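Local coordinates for LP04448p (Drosophila melanogaster, PDB 2QK2), which probably binds tubulin through its TOG domains and promotes microtubule growth at plus ends, as other members of the XMAP215/Dis1 family do, at residues Leu24-Lys28 with Trp29-Lys33; Ala56-Ser59 with Ala60-Val64; Lys150-Thr153 with Ala154-Ile157; Ala217-Pro221 with Leu222-Lys226. All coordinates share one frame; numbering follows the deposited sequence.

Interaction 1: Leu24-Lys28 with Trp29-Lys33; sequences LEEKK and WTLRK
Arg32 reaches back under the turn of Leu24-Lys28 and grips two carbonyls that precede its helix. Its NH1 donates to Glu26 O at 3.0 Å with an N-H...O angle of 153°, and more weakly to Lys27 O at 2.9 Å with an angle of 138°; both oxygens lie off the NH1 edge, Glu26 O tilted somewhat out of the guanidinium plane. A turn about the CG-CD bond (chi3 -68°) swings the guanidinium there, while the aliphatic part fills the inside of the turn, with CD 3.2 Å from Leu24 O. NE makes a salt bridge with Asp68. Replacing this arginine by an alanine would probably leave Asp68 without this charged partner and the carbonyls of Glu26 and Lys27 without the clasp that fixes the turn. Leu31 closes the packing, its CD1 lying 3.5 Å from Glu26 CG. Lys28 is the N-cap residue, and its O accepts from Leu31 N at 2.9 Å. The solvent side is looser: a water bridges Lys27 O and Trp29 N, another accepts from Arg32 NH2, and the extended Lys28 chain passes Thr30 OG1 with CG 3.5 Å away. The turn joins helix 20-24 to helix 29-45; Leu24 leans on helix 55-67, whereas Trp29 and Arg32 rest on Leu73 of helix 71-88.

Interaction 2: Ala56-Ser59 with Ala60-Val64; sequences ALVS and ALKKV
Leu57 and Leu61, one turn apart on the same face of helix 55-67, belong to the alpha-helical HEAT-repeat stack of the TOG domain. Leu57 CD1 comes 4.2 Å from Leu61 CG, the pair forming an apolar stripe that meets Leu39 of helix 29-45, with Leu84 and Cys80 of helix 71-88 close by. Beneath it runs a regular i to i+4 ladder: Leu61 N donates to Leu57 O at 2.9 Å and 163°, Lys62 N to Val58 O at 2.9 Å and 162°, and Ala60 and Lys63 bond in the same way to Ala56 and Ser59. Val58 and Lys62 make the adjoining stripe. With Val58 CG1 turned opposite its backbone N (chi1 175°), that methyl stands 4.1 Å from Lys62 CG, and the same methylene presses on the oxygen end of the carbonyl, 3.0 Å from Val58 O. From there the lysine chain folds at three successive bonds, and both residues touch Cys99 of helix 93-105. Ala60 contributes just a methyl, 3.5 Å from Ala56 O, and Tyr21 of helix 20-24 packs against it. The chemistry is therefore that of an amphipathic helix: the carbonyls of Ala56 to Ser59 are each taken up by an amide one turn on, leucine and valine branches do the burying, and the ammonium of Lys63 reaches outward to pair with Glu25.

Interaction 3: Lys150-Thr153 with Ala154-Ile157; sequences KSET and ALFI
Lys150-Ile157 runs as unbroken alpha-helix, with four i to i+4 bonds linking Lys150, Ser151, Glu152 and Thr153 to Ala154, Leu155, Phe156 and Ile157; Leu155 N meets Ser151 O at 2.9 Å, and Phe156 N meets Glu152 O at 2.8 Å with a more bent N-H...O angle of 145°. Side chains cover these carbonyls closely. Leu155 CG lies 3.3 Å from Ser151 O, and its CD1 branch passes 4.0 Å from Glu152 OE2, an apolar brush against a carboxylate whose real partner is Arg119. Ile157 CG1 sits 3.3 Å from Thr153 O. The ring of Phe156, placed opposite its own backbone N (chi1 160°), swings away from the preceding turn and has its edge to Thr153 O. Buried hydroxyls are satisfied: Ser151 OG bonds to Ser195 OG, and Thr153 OG1 to Val149 O one turn back and to Ser141 OG. A helix covered on several sides by helices 171-185, 190-207 and 112-126, the last meeting Phe156 through Ile122 and Asp123, fits the stacked helical pairs of a HEAT-repeat TOG domain.

Interaction 4: Ala217-Pro221 with Leu222-Lys226; sequences ADVDP and LKMAK
Asp220 caps the helix that Leu222-Lys226 continues, holding its first turn through both main-chain and side-chain oxygens. Met224 N donates to Asp220 O at 3.0 Å and 163°. The carboxylate is brought over the helix start by chi1 of 71°, which sets CG between the backbone N and carbonyl carbon; there OD2 accepts from two amides, both weakly, Leu222 N at 3.2 Å and Lys223 N at 3.4 Å. Its other oxygen, OD1, forms a weak salt bridge with Lys223 NZ at 3.2 Å, a length to be taken with caution because OD1 is modelled too close to a neighbouring atom. Lys223 reaches it by an extended chain that curls only at its last torsion. Pro221, in the first helical turn, has no N-H to be satisfied, and its O accepts from Ala225 N at 3.1 Å. Farther out the contact is apolar: Val219 CG1 touches Lys223 CB at 3.5 Å and CG of Met224, refined as selenomethionine, at 4.0 Å. Val219 and Lys223 also rest on Leu185 of helix 171-185. An alanine in place of Lys223 would probably leave the cap carboxylate without its cationic mate and bare part of Leu185. The negative cap, set against the positive end of the helix dipole, is likely to favour helix initiation here, with the nearby lysine perhaps offsetting its charge.

In the fold
Interactions 1 and 4 lie at the surface on opposite sides of the chain's centre, their own centres about 50 Å apart, and both mark the start of a helix; the first is tied by an arginine that donates to carbonyls, the other by an aspartate that accepts from amides. Interactions 2 and 3 are mid-helix turns instead, with ladder bonds and apolar branches, 3 being the more buried and the nearest to the centre of the chain. Only interactions 1 and 2 touch: Leu24 packs on Ala60 and Val64, so helices 20-24 and 55-67 are joined. Interactions 3 and 4 both lean on helix 171-185, yet their nearest atoms remain about 11 Å apart.

Interaction 1: Leu24-Lys28 with Trp29-Lys33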
loop_
_atom_site.group_PDB
_atom_site.type_symbol
_atom_site.label_atom_id
_atom_site.label_comp_id
_atom_site.label_asym_id
_atom_site.label_seq_id
_atom_site.Cartn_x
_atom_site.Cartn_y
_atom_site.Cartn_z
ATOM N N LEU A 24 20.454 -5.708 -12.740
ATOM C CA LEU A 24 19.318 -6.291 -12.026
ATOM C C LEU A 24 19.070 -7.729 -12.471
ATOM O O LEU A 24 18.397 -8.490 -11.779
ATOM C CB LEU A 24 18.048 -5.453 -12.240
ATOM C CG LEU A 24 17.896 -4.246 -11.307
ATOM C CD1 LEU A 24 16.591 -3.518 -11.602
ATOM C CD2 LEU A 24 17.917 -4.729 -9.860
ATOM N N GLU A 25 19.622 -8.101 -13.626
ATOM C CA GLU A 25 19.466 -9.459 -14.141
ATOM C C GLU A 25 20.601 -10.390 -13.713
ATOM O O GLU A 25 20.572 -11.582 -14.017
ATOM C CB GLU A 25 19.380 -9.451 -15.670
ATOM C CG GLU A 25 18.090 -8.875 -16.231
ATOM C CD GLU A 25 16.855 -9.625 -15.761
ATOM O OE1 GLU A 25 16.824 -10.868 -15.884
ATOM O OE2 GLU A 25 15.908 -8.970 -15.278
ATOM N N GLU A 26 21.599 -9.851 -13.014
ATOM C CA GLU A 26 22.735 -10.656 -12.562
ATOM C C GLU A 26 22.324 -11.651 -11.484
ATOM O O GLU A 26 21.404 -11.393 -10.703
ATOM C CB GLU A 26 23.841 -9.759 -12.007
ATOM C CG GLU A 26 24.495 -8.843 -13.019
ATOM C CD GLU A 26 25.431 -9.576 -13.970
ATOM O OE1 GLU A 26 25.760 -10.756 -13.714
ATOM O OE2 GLU A 26 25.848 -8.961 -14.973
ATOM N N LYS A 27 23.021 -12.782 -11.435
ATOM C CA LYS A 27 22.735 -13.813 -10.446
ATOM C C LYS A 27 23.286 -13.452 -9.073
ATOM O O LYS A 27 22.735 -13.851 -8.051
ATOM C CB LYS A 27 23.336 -15.152 -10.878
ATOM C CG LYS A 27 22.601 -15.831 -12.012
ATOM C CD LYS A 27 23.144 -17.230 -12.235
ATOM C CE LYS A 27 22.301 -18.002 -13.239
ATOM N NZ LYS A 27 22.821 -19.389 -13.427
ATOM N N LYS A 28 24.383 -12.705 -9.055
ATOM C CA LYS A 28 25.010 -12.311 -7.799
ATOM C C LYS A 28 24.213 -11.159 -7.188
ATOM O O LYS A 28 24.143 -10.065 -7.760
ATOM C CB LYS A 28 26.460 -11.895 -8.059
ATOM C CG LYS A 28 27.357 -11.992 -6.842
ATOM C CD LYS A 28 28.815 -11.725 -7.203
ATOM C CE LYS A 28 29.709 -11.845 -5.978
ATOM N NZ LYS A 28 31.149 -11.630 -6.312
ATOM N N TRP A 29 23.615 -11.406 -6.026
ATOM C CA TRP A 29 22.790 -10.395 -5.371
ATOM C C TRP A 29 23.476 -9.049 -5.143
ATOM O O TRP A 29 22.819 -8.005 -5.182
ATOM C CB TRP A 29 22.224 -10.927 -4.046
ATOM C CG TRP A 29 23.164 -10.852 -2.880
ATOM C CD1 TRP A 29 24.131 -11.758 -2.540
ATOM C CD2 TRP A 29 23.227 -9.810 -1.896
ATOM N NE1 TRP A 29 24.789 -11.345 -1.404
ATOM C CE2 TRP A 29 24.255 -10.154 -0.988
ATOM C CE3 TRP A 29 22.514 -8.618 -1.693
ATOM C CZ2 TRP A 29 24.589 -9.348 0.110
ATOM C CZ3 TRP A 29 22.846 -7.815 -0.600
ATOM C CH2 TRP A 29 23.875 -8.187 0.287
ATOM N N THR A 30 24.787 -9.059 -4.919
ATOM C CA THR A 30 25.509 -7.810 -4.691
ATOM C C THR A 30 25.531 -6.930 -5.931
ATOM O O THR A 30 25.691 -5.715 -5.833
ATOM C CB THR A 30 26.960 -8.059 -4.217
ATOM O OG1 THR A 30 27.581 -9.048 -5.048
ATOM C CG2 THR A 30 26.967 -8.533 -2.775
ATOM N N LEU A 31 25.366 -7.534 -7.103
ATOM C CA LEU A 31 25.345 -6.752 -8.330
ATOM C C LEU A 31 23.954 -6.141 -8.480
ATOM O O LEU A 31 23.814 -4.995 -8.907
ATOM C CB LEU A 31 25.683 -7.625 -9.544
ATOM C CG LEU A 31 27.118 -8.166 -9.605
ATOM C CD1 LEU A 31 27.331 -8.927 -10.915
ATOM C CD2 LEU A 31 28.106 -7.011 -9.506
ATOM N N ARG A 32 22.925 -6.906 -8.127
ATOM C CA ARG A 32 21.565 -6.389 -8.215
ATOM C C ARG A 32 21.457 -5.241 -7.204
ATOM O O ARG A 32 20.861 -4.204 -7.492
ATOM C CB ARG A 32 20.540 -7.492 -7.901
ATOM C CG ARG A 32 20.625 -8.700 -8.847
ATOM C CD ARG A 32 19.317 -9.492 -8.921
ATOM N NE ARG A 32 18.979 -10.186 -7.681
ATOM C CZ ARG A 32 19.633 -11.240 -7.195
ATOM N NH1 ARG A 32 20.681 -11.747 -7.842
ATOM N NH2 ARG A 32 19.232 -11.797 -6.058
ATOM N N LYS A 33 22.058 -5.430 -6.029
ATOM C CA LYS A 33 22.057 -4.407 -4.984
ATOM C C LYS A 33 22.631 -3.083 -5.492
ATOM O O LYS A 33 22.128 -2.003 -5.162
ATOM C CB LYS A 33 22.884 -4.877 -3.779
ATOM C CG LYS A 33 23.145 -3.780 -2.750
ATOM C CD LYS A 33 24.081 -4.247 -1.653
ATOM C CE LYS A 33 25.481 -4.522 -2.185
ATOM N NZ LYS A 33 26.199 -3.282 -2.583
HETATM O O HOH W 1 20.739 -14.100 -5.352
HETATM O O HOH W 2 23.851 -13.960 -5.027
#

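Interaction 2: Ala56-Ser59 with Ala60-Val64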
loop_
_atom_site.group_PDB
_atom_site.type_symbol
_atom_site.label_atom_id
_atom_site.label_comp_id
_atom_site.label_asym_id
_atom_site.label_seq_id
_atom_site.Cartn_x
_atom_site.Cartn_y
_atom_site.Cartn_z
ATOM N N ALA A 56 9.115 0.948 -17.463
ATOM C CA ALA A 56 10.205 -0.026 -17.382
ATOM C C ALA A 56 10.758 -0.119 -15.967
ATOM O O ALA A 56 11.055 -1.210 -15.477
ATOM C CB ALA A 56 11.334 0.346 -18.370
ATOM N N LEU A 57 10.893 1.028 -15.310
ATOM C CA LEU A 57 11.416 1.055 -13.952
ATOM C C LEU A 57 10.455 0.362 -12.984
ATOM O O LEU A 57 10.872 -0.448 -12.154
ATOM C CB LEU A 57 11.670 2.504 -13.507
ATOM C CG LEU A 57 12.190 2.667 -12.073
ATOM C CD1 LEU A 57 13.434 1.803 -11.863
ATOM C CD2 LEU A 57 12.496 4.135 -11.799
ATOM N N VAL A 58 9.168 0.670 -13.093
ATOM C CA VAL A 58 8.176 0.051 -12.216
ATOM C C VAL A 58 8.162 -1.470 -12.405
ATOM O O VAL A 58 8.091 -2.231 -11.436
ATOM C CB VAL A 58 6.758 0.634 -12.475
ATOM C CG1 VAL A 58 5.711 -0.117 -11.626
ATOM C CG2 VAL A 58 6.743 2.126 -12.115
ATOM N N SER A 59 8.240 -1.913 -13.654
ATOM C CA SER A 59 8.252 -3.342 -13.939
ATOM C C SER A 59 9.493 -3.999 -13.320
ATOM O O SER A 59 9.408 -5.087 -12.748
ATOM C CB SER A 59 8.236 -3.574 -15.452
ATOM O OG SER A 59 8.191 -4.959 -15.759
ATOM N N ALA A 60 10.643 -3.337 -13.434
ATOM C CA ALA A 60 11.886 -3.875 -12.876
ATOM C C ALA A 60 11.776 -4.011 -11.356
ATOM O O ALA A 60 12.179 -5.023 -10.785
ATOM C CB ALA A 60 13.069 -2.966 -13.244
ATOM N N LEU A 61 11.231 -2.988 -10.703
ATOM C CA LEU A 61 11.073 -3.028 -9.259
ATOM C C LEU A 61 10.088 -4.118 -8.848
ATOM O O LEU A 61 10.336 -4.854 -7.891
ATOM C CB LEU A 61 10.606 -1.666 -8.728
ATOM C CG LEU A 61 11.656 -0.555 -8.848
ATOM C CD1 LEU A 61 11.062 0.756 -8.338
ATOM C CD2 LEU A 61 12.909 -0.927 -8.040
ATOM N N LYS A 62 8.978 -4.230 -9.571
ATOM C CA LYS A 62 7.986 -5.258 -9.261
ATOM C C LYS A 62 8.602 -6.648 -9.373
ATOM O O LYS A 62 8.320 -7.531 -8.565
ATOM C CB LYS A 62 6.785 -5.179 -10.211
ATOM C CG LYS A 62 5.952 -3.914 -10.071
ATOM C CD LYS A 62 4.459 -4.213 -10.213
ATOM C CE LYS A 62 4.136 -4.928 -11.518
ATOM N NZ LYS A 62 4.243 -4.036 -12.700
ATOM N N LYS A 63 9.436 -6.845 -10.391
ATOM C CA LYS A 63 10.078 -8.138 -10.588
ATOM C C LYS A 63 10.934 -8.499 -9.376
ATOM O O LYS A 63 10.892 -9.634 -8.892
ATOM C CB LYS A 63 10.929 -8.116 -11.864
ATOM C CG LYS A 63 11.697 -9.406 -12.124
ATOM C CD LYS A 63 12.282 -9.423 -13.530
ATOM C CE LYS A 63 13.219 -10.612 -13.744
ATOM N NZ LYS A 63 14.520 -10.432 -13.022
ATOM N N VAL A 64 11.702 -7.532 -8.876
ATOM C CA VAL A 64 12.540 -7.784 -7.709
ATOM C C VAL A 64 11.647 -8.111 -6.521
ATOM O O VAL A 64 11.857 -9.103 -5.826
ATOM C CB VAL A 64 13.409 -6.552 -7.332
ATOM C CG1 VAL A 64 14.173 -6.831 -6.034
ATOM C CG2 VAL A 64 14.391 -6.228 -8.458
#

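Interaction 3: Lys150-Thr153 with Ala154-Ile157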
loop_
_atom_site.group_PDB
_atom_site.type_symbol
_atom_site.label_atom_id
_atom_site.label_comp_id
_atom_site.label_asym_id
_atom_site.label_seq_id
_atom_site.Cartn_x
_atom_site.Cartn_y
_atom_site.Cartn_z
ATOM N N LYS A 150 -4.022 -11.641 4.611
ATOM C CA LYS A 150 -5.324 -11.153 5.058
ATOM C C LYS A 150 -5.155 -10.015 6.052
ATOM O O LYS A 150 -5.811 -8.979 5.948
ATOM C CB LYS A 150 -6.137 -12.258 5.742
ATOM C CG LYS A 150 -6.577 -13.415 4.862
ATOM C CD LYS A 150 -7.730 -14.136 5.549
ATOM C CE LYS A 150 -8.063 -15.461 4.905
ATOM N NZ LYS A 150 -7.063 -16.481 5.316
ATOM N N SER A 151 -4.278 -10.220 7.028
ATOM C CA SER A 151 -4.041 -9.214 8.051
ATOM C C SER A 151 -3.493 -7.911 7.475
ATOM O O SER A 151 -4.030 -6.835 7.739
ATOM C CB SER A 151 -3.069 -9.751 9.105
ATOM O OG SER A 151 -2.754 -8.740 10.045
ATOM N N GLU A 152 -2.419 -8.009 6.693
ATOM C CA GLU A 152 -1.810 -6.814 6.109
ATOM C C GLU A 152 -2.750 -6.123 5.131
ATOM O O GLU A 152 -2.683 -4.907 4.957
ATOM C CB GLU A 152 -0.489 -7.160 5.420
ATOM C CG GLU A 152 0.658 -7.533 6.378
ATOM C CD GLU A 152 1.065 -6.396 7.311
ATOM O OE1 GLU A 152 1.085 -5.222 6.868
ATOM O OE2 GLU A 152 1.386 -6.677 8.490
ATOM N N THR A 153 -3.631 -6.889 4.495
ATOM C CA THR A 153 -4.579 -6.290 3.568
ATOM C C THR A 153 -5.566 -5.454 4.387
ATOM O O THR A 153 -5.885 -4.324 4.023
ATOM C CB THR A 153 -5.358 -7.357 2.763
ATOM O OG1 THR A 153 -4.444 -8.118 1.962
ATOM C CG2 THR A 153 -6.375 -6.694 1.842
ATOM N N ALA A 154 -6.031 -6.005 5.508
ATOM C CA ALA A 154 -6.970 -5.284 6.365
ATOM C C ALA A 154 -6.312 -4.041 6.946
ATOM O O ALA A 154 -6.942 -2.996 7.057
ATOM C CB ALA A 154 -7.467 -6.192 7.499
ATOM N N LEU A 155 -5.044 -4.155 7.331
ATOM C CA LEU A 155 -4.324 -3.014 7.892
ATOM C C LEU A 155 -4.102 -1.957 6.808
ATOM O O LEU A 155 -4.118 -0.749 7.083
ATOM C CB LEU A 155 -2.988 -3.466 8.479
ATOM C CG LEU A 155 -3.096 -4.337 9.745
ATOM C CD1 LEU A 155 -1.707 -4.814 10.157
ATOM C CD2 LEU A 155 -3.749 -3.532 10.875
ATOM N N PHE A 156 -3.889 -2.412 5.578
ATOM C CA PHE A 156 -3.705 -1.488 4.455
ATOM C C PHE A 156 -4.986 -0.657 4.304
ATOM O O PHE A 156 -4.938 0.555 4.115
ATOM C CB PHE A 156 -3.431 -2.263 3.162
ATOM C CG PHE A 156 -3.690 -1.463 1.909
ATOM C CD1 PHE A 156 -2.958 -0.314 1.638
ATOM C CD2 PHE A 156 -4.677 -1.859 1.010
ATOM C CE1 PHE A 156 -3.202 0.434 0.484
ATOM C CE2 PHE A 156 -4.931 -1.119 -0.147
ATOM C CZ PHE A 156 -4.191 0.028 -0.408
ATOM N N ILE A 157 -6.133 -1.323 4.388
ATOM C CA ILE A 157 -7.426 -0.647 4.283
ATOM C C ILE A 157 -7.591 0.388 5.403
ATOM O O ILE A 157 -8.072 1.506 5.171
ATOM C CB ILE A 157 -8.576 -1.680 4.337
ATOM C CG1 ILE A 157 -8.525 -2.566 3.083
ATOM C CG2 ILE A 157 -9.922 -0.978 4.448
ATOM C CD1 ILE A 157 -9.504 -3.724 3.104
#

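Interaction 4: Ala217-Pro221 with Leu222-Lys226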
loop_
_atom_site.group_PDB
_atom_site.type_symbol
_atom_site.label_atom_id
_atom_site.label_comp_id
_atom_site.label_asym_id
_atom_site.label_seq_id
_atom_site.Cartn_x
_atom_site.Cartn_y
_atom_site.Cartn_z
ATOM N N ALA A 217 -24.895 -5.384 12.139
ATOM C CA ALA A 217 -25.953 -5.892 13.004
ATOM C C ALA A 217 -25.716 -7.314 13.510
ATOM O O ALA A 217 -26.132 -7.649 14.617
ATOM C CB ALA A 217 -27.297 -5.812 12.278
ATOM N N ASP A 218 -25.039 -8.145 12.722
ATOM C CA ASP A 218 -24.791 -9.525 13.137
ATOM C C ASP A 218 -23.432 -9.797 13.774
ATOM O O ASP A 218 -23.107 -10.949 14.070
ATOM C CB ASP A 218 -24.983 -10.478 11.957
ATOM C CG ASP A 218 -26.398 -10.456 11.419
ATOM O OD1 ASP A 218 -27.350 -10.546 12.226
ATOM O OD2 ASP A 218 -26.557 -10.356 10.182
ATOM N N VAL A 219 -22.632 -8.756 13.980
ATOM C CA VAL A 219 -21.323 -8.929 14.599
ATOM C C VAL A 219 -21.551 -9.119 16.097
ATOM O O VAL A 219 -22.273 -8.338 16.715
ATOM C CB VAL A 219 -20.435 -7.693 14.366
ATOM C CG1 VAL A 219 -19.117 -7.847 15.108
ATOM C CG2 VAL A 219 -20.194 -7.507 12.873
ATOM N N ASP A 220 -20.941 -10.141 16.687
ATOM C CA ASP A 220 -21.161 -10.377 18.107
ATOM C C ASP A 220 -20.564 -9.281 18.990
ATOM O O ASP A 220 -19.628 -8.587 18.592
ATOM C CB ASP A 220 -20.641 -11.757 18.528
ATOM C CG ASP A 220 -19.139 -11.839 18.544
ATOM O OD1 ASP A 220 -18.554 -12.172 17.495
ATOM O OD2 ASP A 220 -18.543 -11.567 19.605
ATOM N N PRO A 221 -21.112 -9.114 20.206
ATOM C CA PRO A 221 -20.697 -8.116 21.200
ATOM C C PRO A 221 -19.203 -7.960 21.478
ATOM O O PRO A 221 -18.719 -6.836 21.613
ATOM C CB PRO A 221 -21.486 -8.524 22.443
ATOM C CG PRO A 221 -22.762 -9.049 21.852
ATOM C CD PRO A 221 -22.242 -9.915 20.721
ATOM N N LEU A 222 -18.478 -9.070 21.586
ATOM C CA LEU A 222 -17.039 -8.998 21.848
ATOM C C LEU A 222 -16.313 -8.310 20.697
ATOM O O LEU A 222 -15.482 -7.429 20.909
ATOM C CB LEU A 222 -16.439 -10.393 22.026
ATOM C CG LEU A 222 -16.473 -11.045 23.406
ATOM C CD1 LEU A 222 -15.979 -12.478 23.292
ATOM C CD2 LEU A 222 -15.602 -10.249 24.370
ATOM N N LYS A 223 -16.628 -8.733 19.479
ATOM C CA LYS A 223 -16.009 -8.158 18.294
ATOM C C LYS A 223 -16.374 -6.681 18.147
ATOM O O LYS A 223 -15.518 -5.862 17.815
ATOM C CB LYS A 223 -16.429 -8.955 17.061
ATOM C CG LYS A 223 -15.842 -10.359 17.030
ATOM C CD LYS A 223 -16.399 -11.162 15.867
ATOM C CE LYS A 223 -15.653 -12.475 15.694
ATOM N NZ LYS A 223 -15.594 -13.226 16.961
HETATM N N MSE A 224 -17.636 -6.336 18.401
HETATM C CA MSE A 224 -18.065 -4.943 18.312
HETATM C C MSE A 224 -17.234 -4.076 19.254
HETATM O O MSE A 224 -16.934 -2.927 18.942
HETATM C CB MSE A 224 -19.547 -4.798 18.674
HETATM C CG MSE A 224 -20.505 -4.963 17.506
HETATM SE SE MSE A 224 -20.165 -3.718 16.029
HETATM C CE MSE A 224 -19.895 -2.121 17.011
ATOM N N ALA A 225 -16.875 -4.629 20.409
ATOM C CA ALA A 225 -16.075 -3.896 21.385
ATOM C C ALA A 225 -14.687 -3.596 20.820
ATOM O O ALA A 225 -14.165 -2.488 20.990
ATOM C CB ALA A 225 -15.954 -4.700 22.675
ATOM N N LYS A 226 -14.086 -4.587 20.162
ATOM C CA LYS A 226 -12.765 -4.408 19.559
ATOM C C LYS A 226 -12.852 -3.308 18.510
ATOM O O LYS A 226 -12.007 -2.416 18.452
ATOM C CB LYS A 226 -12.295 -5.687 18.870
ATOM C CG LYS A 226 -12.082 -6.860 19.786
ATOM C CD LYS A 226 -11.400 -8.004 19.041
ATOM C CE LYS A 226 -11.285 -9.247 19.913
ATOM N NZ LYS A 226 -12.614 -9.874 20.176
#